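Local coordinates for Non-reducing end beta-L-arabinofuranosidase (Bacteroides thetaiotaomicron, PDB 5MQO), which probably hydrolyses glycosidic linkages in complex plant pectin, as a GH127 glycoside hydrolase of a gut bacterium with likely aceric acidase activity, at residues 334-339 and 371-376; 582-587 and 596-601. One frame throughout, in Å; residues are numbered along the deposited sequence.

Interaction 1. Residues 334-339 and 371-376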
loop_
_atom_site.group_PDB
_atom_site.type_symbol
_atom_site.label_atom_id
_atom_site.label_comp_id
_atom_site.label_asym_id
_atom_site.label_seq_id
_atom_site.Cartn_x
_atom_site.Cartn_y
_atom_site.Cartn_z
ATOM N N LYS A 334 0.208 1.646 16.488
ATOM C CA LYS A 334 0.460 0.262 16.093
ATOM C C LYS A 334 1.006 0.064 14.675
ATOM O O LYS A 334 0.815 -1.000 14.083
ATOM C CB LYS A 334 -0.837 -0.522 16.241
ATOM C CG LYS A 334 -1.322 -0.617 17.658
ATOM C CD LYS A 334 -2.517 -1.538 17.743
ATOM C CE LYS A 334 -3.222 -1.399 19.085
ATOM N NZ LYS A 334 -4.439 -2.255 19.066
ATOM N N MET A 335 1.682 1.065 14.120
ATOM C CA MET A 335 2.139 0.997 12.733
ATOM C C MET A 335 3.607 1.256 12.720
ATOM O O MET A 335 4.081 2.199 13.361
ATOM C CB MET A 335 1.457 2.057 11.904
ATOM C CG MET A 335 1.908 2.120 10.462
ATOM S SD MET A 335 0.954 3.335 9.552
ATOM C CE MET A 335 1.915 4.784 9.969
ATOM N N TYR A 336 4.331 0.447 11.965
ATOM C CA TYR A 336 5.748 0.718 11.769
ATOM C C TYR A 336 5.951 1.988 10.907
ATOM O O TYR A 336 5.080 2.366 10.118
ATOM C CB TYR A 336 6.437 -0.490 11.179
ATOM C CG TYR A 336 6.508 -1.607 12.145
ATOM C CD1 TYR A 336 5.488 -2.550 12.251
ATOM C CD2 TYR A 336 7.609 -1.749 12.960
ATOM C CE1 TYR A 336 5.578 -3.618 13.158
ATOM C CE2 TYR A 336 7.714 -2.786 13.874
ATOM C CZ TYR A 336 6.707 -3.730 13.975
ATOM O OH TYR A 336 6.838 -4.762 14.895
ATOM N N VAL A 337 7.105 2.629 11.056
ATOM C CA VAL A 337 7.449 3.861 10.313
ATOM C C VAL A 337 7.421 3.738 8.778
ATOM O O VAL A 337 7.296 4.731 8.092
ATOM C CB VAL A 337 8.816 4.393 10.793
ATOM C CG1 VAL A 337 9.931 3.455 10.333
ATOM C CG2 VAL A 337 9.075 5.824 10.327
ATOM N N THR A 338 7.518 2.515 8.265
ATOM C CA THR A 338 7.342 2.179 6.855
ATOM C C THR A 338 5.891 1.949 6.409
ATOM O O THR A 338 5.640 1.601 5.246
ATOM C CB THR A 338 8.097 0.865 6.555
ATOM O OG1 THR A 338 7.578 -0.204 7.358
ATOM C CG2 THR A 338 9.573 1.012 6.853
ATOM N N GLY A 339 4.937 2.117 7.322
ATOM C CA GLY A 339 3.501 1.867 7.037
ATOM C C GLY A 339 3.053 0.426 7.266
ATOM O O GLY A 339 1.871 0.118 7.172
ATOM N N TYR A 371 2.029 0.759 20.971
ATOM C CA TYR A 371 3.464 0.976 20.993
ATOM C C TYR A 371 4.350 -0.286 21.089
ATOM O O TYR A 371 5.524 -0.183 21.490
ATOM C CB TYR A 371 3.817 1.958 22.110
ATOM C CG TYR A 371 2.902 3.133 22.133
ATOM C CD1 TYR A 371 2.983 4.135 21.152
ATOM C CD2 TYR A 371 1.905 3.235 23.099
ATOM C CE1 TYR A 371 2.099 5.217 21.157
ATOM C CE2 TYR A 371 1.043 4.320 23.130
ATOM C CZ TYR A 371 1.133 5.305 22.151
ATOM O OH TYR A 371 0.239 6.344 22.194
ATOM N N GLN A 372 3.837 -1.461 20.737
ATOM C CA GLN A 372 4.681 -2.655 20.724
ATOM C C GLN A 372 5.187 -2.843 19.302
ATOM O O GLN A 372 4.498 -3.434 18.456
ATOM C CB GLN A 372 3.927 -3.890 21.223
ATOM C CG GLN A 372 4.712 -5.188 21.129
ATOM C CD GLN A 372 3.924 -6.392 21.588
ATOM O OE1 GLN A 372 2.674 -6.414 21.595
ATOM N NE2 GLN A 372 4.653 -7.423 21.977
ATOM N N LEU A 373 6.381 -2.319 19.032
ATOM C CA LEU A 373 6.906 -2.269 17.658
ATOM C C LEU A 373 8.299 -2.856 17.472
ATOM O O LEU A 373 9.177 -2.183 16.954
ATOM C CB LEU A 373 6.832 -0.830 17.134
ATOM C CG LEU A 373 5.390 -0.284 17.116
ATOM C CD1 LEU A 373 5.381 1.234 16.949
ATOM C CD2 LEU A 373 4.548 -0.970 16.042
ATOM N N PRO A 374 8.493 -4.139 17.838
ATOM C CA PRO A 374 9.794 -4.790 17.676
ATOM C C PRO A 374 10.272 -4.826 16.222
ATOM O O PRO A 374 9.492 -4.707 15.308
ATOM C CB PRO A 374 9.506 -6.221 18.142
ATOM C CG PRO A 374 8.072 -6.439 17.788
ATOM C CD PRO A 374 7.465 -5.135 18.223
ATOM N N ASN A 375 11.549 -5.062 16.041
ATOM C CA ASN A 375 12.208 -4.806 14.800
ATOM C C ASN A 375 12.584 -6.107 14.113
ATOM O O ASN A 375 12.164 -6.338 12.975
ATOM C CB ASN A 375 13.454 -3.967 15.076
ATOM C CG ASN A 375 13.129 -2.520 15.418
ATOM O OD1 ASN A 375 13.107 -2.115 16.588
ATOM N ND2 ASN A 375 12.906 -1.722 14.381
ATOM N N SER A 376 13.398 -6.925 14.789
ATOM C CA SER A 376 13.813 -8.233 14.288
ATOM C C SER A 376 12.629 -9.158 14.075
ATOM O O SER A 376 12.641 -9.938 13.126
ATOM C CB SER A 376 14.802 -8.941 15.228
ATOM O OG SER A 376 15.973 -8.181 15.500
#
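Tyr336 meets Leu373 and Pro374 through a hydrogen bond, a CH-pi contact and plain packing. The hydrogen bond runs from Tyr336 OH to Pro374 O, 2.7 Å long. The hydroxyl lies in the carbonyl plane on a lone pair, with a C=O...O angle of 139°, and the carbonyl sits at the ring's edge. That bond fixes the outer end of the phenol; CG lies anti to its own carbonyl carbon (chi1 -69°), the rotamer from which the ring reaches segment 371-376.

Leu373 supplies the apolar contact, over one face of the ring. Its CD2 stands above the centre, 4.0 Å from the Tyr336 ring centroid and 9° off the normal, a CH-pi contact. Leu373 CB reaches the rim at Tyr336 CE2 (3.9 Å). Carbon-oxygen packing adds Pro374 CD against Tyr336 OH at 3.4 Å, the two side chains crossing at about a right angle, and Leu373 CD1 near Met335 O at 3.9 Å.

Within 334-339, Gly339 N bonds to Tyr336 O (2.8 Å), closing a type I beta turn. Lys334 NZ forms a salt bridge with Asp329.

One loop joins helix 317-333 to strand 347-349, the other strand 361-364 to helix 382-399, in a helical catalytic domain that probably has the (alpha/alpha)6-barrel fold of its six-hairpin clan.

Interaction 2. Residues 582-587 and 596-601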
loop_
_atom_site.group_PDB
_atom_site.type_symbol
_atom_site.label_atom_id
_atom_site.label_comp_id
_atom_site.label_asym_id
_atom_site.label_seq_id
_atom_site.Cartn_x
_atom_site.Cartn_y
_atom_site.Cartn_z
ATOM N N CYS A 582 15.871 13.949 7.136
ATOM C CA CYS A 582 15.232 13.997 8.463
ATOM C C CYS A 582 15.641 12.863 9.349
ATOM O O CYS A 582 15.789 11.732 8.881
ATOM C CB CYS A 582 13.718 13.965 8.373
ATOM S SG CYS A 582 13.161 15.576 7.917
ATOM N N LEU A 583 15.786 13.194 10.633
ATOM C CA LEU A 583 16.028 12.233 11.684
ATOM C C LEU A 583 14.767 12.223 12.519
ATOM O O LEU A 583 14.342 13.274 12.965
ATOM C CB LEU A 583 17.237 12.649 12.520
ATOM C CG LEU A 583 18.600 12.187 11.976
ATOM C CD1 LEU A 583 18.825 12.591 10.524
ATOM C CD2 LEU A 583 19.717 12.732 12.850
ATOM N N LEU A 584 14.161 11.051 12.716
ATOM C CA LEU A 584 12.907 10.956 13.421
ATOM C C LEU A 584 13.123 10.139 14.671
ATOM O O LEU A 584 13.885 9.179 14.637
ATOM C CB LEU A 584 11.847 10.275 12.542
ATOM C CG LEU A 584 11.176 11.072 11.409
ATOM C CD1 LEU A 584 12.168 11.415 10.322
ATOM C CD2 LEU A 584 10.044 10.275 10.795
ATOM N N GLU A 585 12.432 10.506 15.756
ATOM C CA GLU A 585 12.352 9.690 16.976
ATOM C C GLU A 585 10.899 9.231 17.164
ATOM O O GLU A 585 9.983 9.734 16.500
ATOM C CB GLU A 585 12.796 10.490 18.204
ATOM C CG GLU A 585 11.728 11.481 18.682
ATOM C CD GLU A 585 12.213 12.489 19.698
ATOM O OE1 GLU A 585 12.968 12.090 20.597
ATOM O OE2 GLU A 585 11.814 13.673 19.598
ATOM N N ALA A 586 10.685 8.318 18.110
ATOM C CA ALA A 586 9.361 7.744 18.304
ATOM C C ALA A 586 8.896 7.952 19.729
ATOM O O ALA A 586 9.689 8.199 20.664
ATOM C CB ALA A 586 9.342 6.262 17.947
ATOM N N HIS A 587 7.589 7.851 19.887
ATOM C CA HIS A 587 6.916 8.029 21.189
ATOM C C HIS A 587 7.618 7.196 22.302
ATOM O O HIS A 587 8.086 6.096 22.052
ATOM C CB HIS A 587 5.439 7.641 20.980
ATOM C CG HIS A 587 4.547 7.958 22.118
ATOM N ND1 HIS A 587 4.658 7.328 23.329
ATOM C CD2 HIS A 587 3.489 8.792 22.219
ATOM C CE1 HIS A 587 3.717 7.768 24.144
ATOM N NE2 HIS A 587 2.994 8.660 23.491
ATOM N N GLN A 596 16.443 5.888 19.710
ATOM C CA GLN A 596 16.996 5.468 18.436
ATOM C C GLN A 596 16.388 6.369 17.387
ATOM O O GLN A 596 15.384 7.070 17.628
ATOM C CB GLN A 596 16.699 3.972 18.174
ATOM C CG GLN A 596 17.466 3.019 19.118
ATOM C CD GLN A 596 16.873 1.606 19.229
ATOM O OE1 GLN A 596 17.099 0.754 18.342
ATOM N NE2 GLN A 596 16.152 1.334 20.340
ATOM N N VAL A 597 17.006 6.366 16.218
ATOM C CA VAL A 597 16.627 7.293 15.192
ATOM C C VAL A 597 16.457 6.485 13.932
ATOM O O VAL A 597 17.125 5.467 13.740
ATOM C CB VAL A 597 17.674 8.444 15.088
ATOM C CG1 VAL A 597 19.074 7.908 14.864
ATOM C CG2 VAL A 597 17.355 9.456 13.998
ATOM N N VAL A 598 15.513 6.937 13.117
ATOM C CA VAL A 598 15.297 6.484 11.749
ATOM C C VAL A 598 15.478 7.697 10.815
ATOM O O VAL A 598 15.061 8.822 11.152
ATOM C CB VAL A 598 13.884 5.900 11.538
ATOM C CG1 VAL A 598 12.786 6.905 11.897
ATOM C CG2 VAL A 598 13.699 5.442 10.093
ATOM N N VAL A 599 16.064 7.445 9.640
ATOM C CA VAL A 599 16.375 8.489 8.678
ATOM C C VAL A 599 15.394 8.461 7.520
ATOM O O VAL A 599 15.348 7.490 6.779
ATOM C CB VAL A 599 17.790 8.300 8.074
ATOM C CG1 VAL A 599 18.099 9.429 7.097
ATOM C CG2 VAL A 599 18.855 8.209 9.159
ATOM N N LYS A 600 14.644 9.534 7.333
ATOM C CA LYS A 600 13.848 9.734 6.113
ATOM C C LYS A 600 14.493 10.815 5.241
ATOM O O LYS A 600 15.286 11.634 5.720
ATOM C CB LYS A 600 12.411 10.151 6.454
ATOM C CG LYS A 600 11.563 9.058 7.121
ATOM C CD LYS A 600 10.051 9.363 7.251
ATOM C CE LYS A 600 9.326 9.184 5.928
ATOM N NZ LYS A 600 7.875 9.423 5.995
ATOM N N ARG A 601 14.168 10.776 3.957
ATOM C CA ARG A 601 14.359 11.902 3.049
ATOM C C ARG A 601 13.142 11.929 2.151
ATOM O O ARG A 601 12.865 10.962 1.407
ATOM C CB ARG A 601 15.637 11.767 2.217
ATOM C CG ARG A 601 15.818 12.870 1.193
ATOM C CD ARG A 601 17.264 13.098 0.759
ATOM N NE ARG A 601 17.286 14.295 -0.097
ATOM C CZ ARG A 601 17.146 14.318 -1.430
ATOM N NH1 ARG A 601 17.054 13.197 -2.172
ATOM N NH2 ARG A 601 17.127 15.498 -2.036
#
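Cys582, Leu584, Val598 and Lys600 share one face of a twisted antiparallel pair, and Leu583 and Val599 lie on the other; between the facing edges of the two strands run the peptide N-H and C=O groups. This is the beta hairpin of strands 581-584 and 596-601 in the GH127 C-terminal domain, with segment axes 4.7 Å apart at 146°.

Four backbone hydrogen bonds establish the register. Cys582 and Lys600 form one hydrogen-bonded pair, Cys582 N to Lys600 O being the straighter of its two bonds (170° at the hydrogen). Leu584 and Val598 form the next, with Leu584 N at 2.9 Å from Val598 O. Leu583 and Val599 make the non-hydrogen-bonded pair between them. The outer edge of 596-601 is also occupied: Val597 bonds through its backbone to Met694, and Val599 to Tyr606.

Side chains reinforce the pairing. Leu584 CB packs on Val598 CG1 at 3.6 Å, and Leu584 CD2 rests diagonally against Lys600 CD at 3.7 Å. An alanine at Leu584 would probably open a gap beside the methylenes of Lys600 and leave that chain freer to turn. Val597 has CG2 anti to its backbone N, which brings this methyl within 3.5 Å of Leu583 CB. Val599 CA, finally, lies 3.3 Å from Cys582 O in a CA-H...O contact.

In the fold
After two short strands that join later beta sheets, the chain builds helices of the catalytic domain. Interaction 1 then closes the excursion after helix 317-333, with 31 residues including strands 347-349 and 361-364 looped out before helix 382-399. The chain next passes through the middle domain, and interaction 2 closes a much shorter hairpin with eight intervening residues. The two are in series, neither nested nor crossing. Their centres are nevertheless about 13 Å apart, and they touch directly: Tyr371 CE1 lies 3.8 Å from His587 CG, and the two rings are stacked. Trp693 of strand 690-697 touches both Val337 and Val598, joining the catalytic and C-terminal domains.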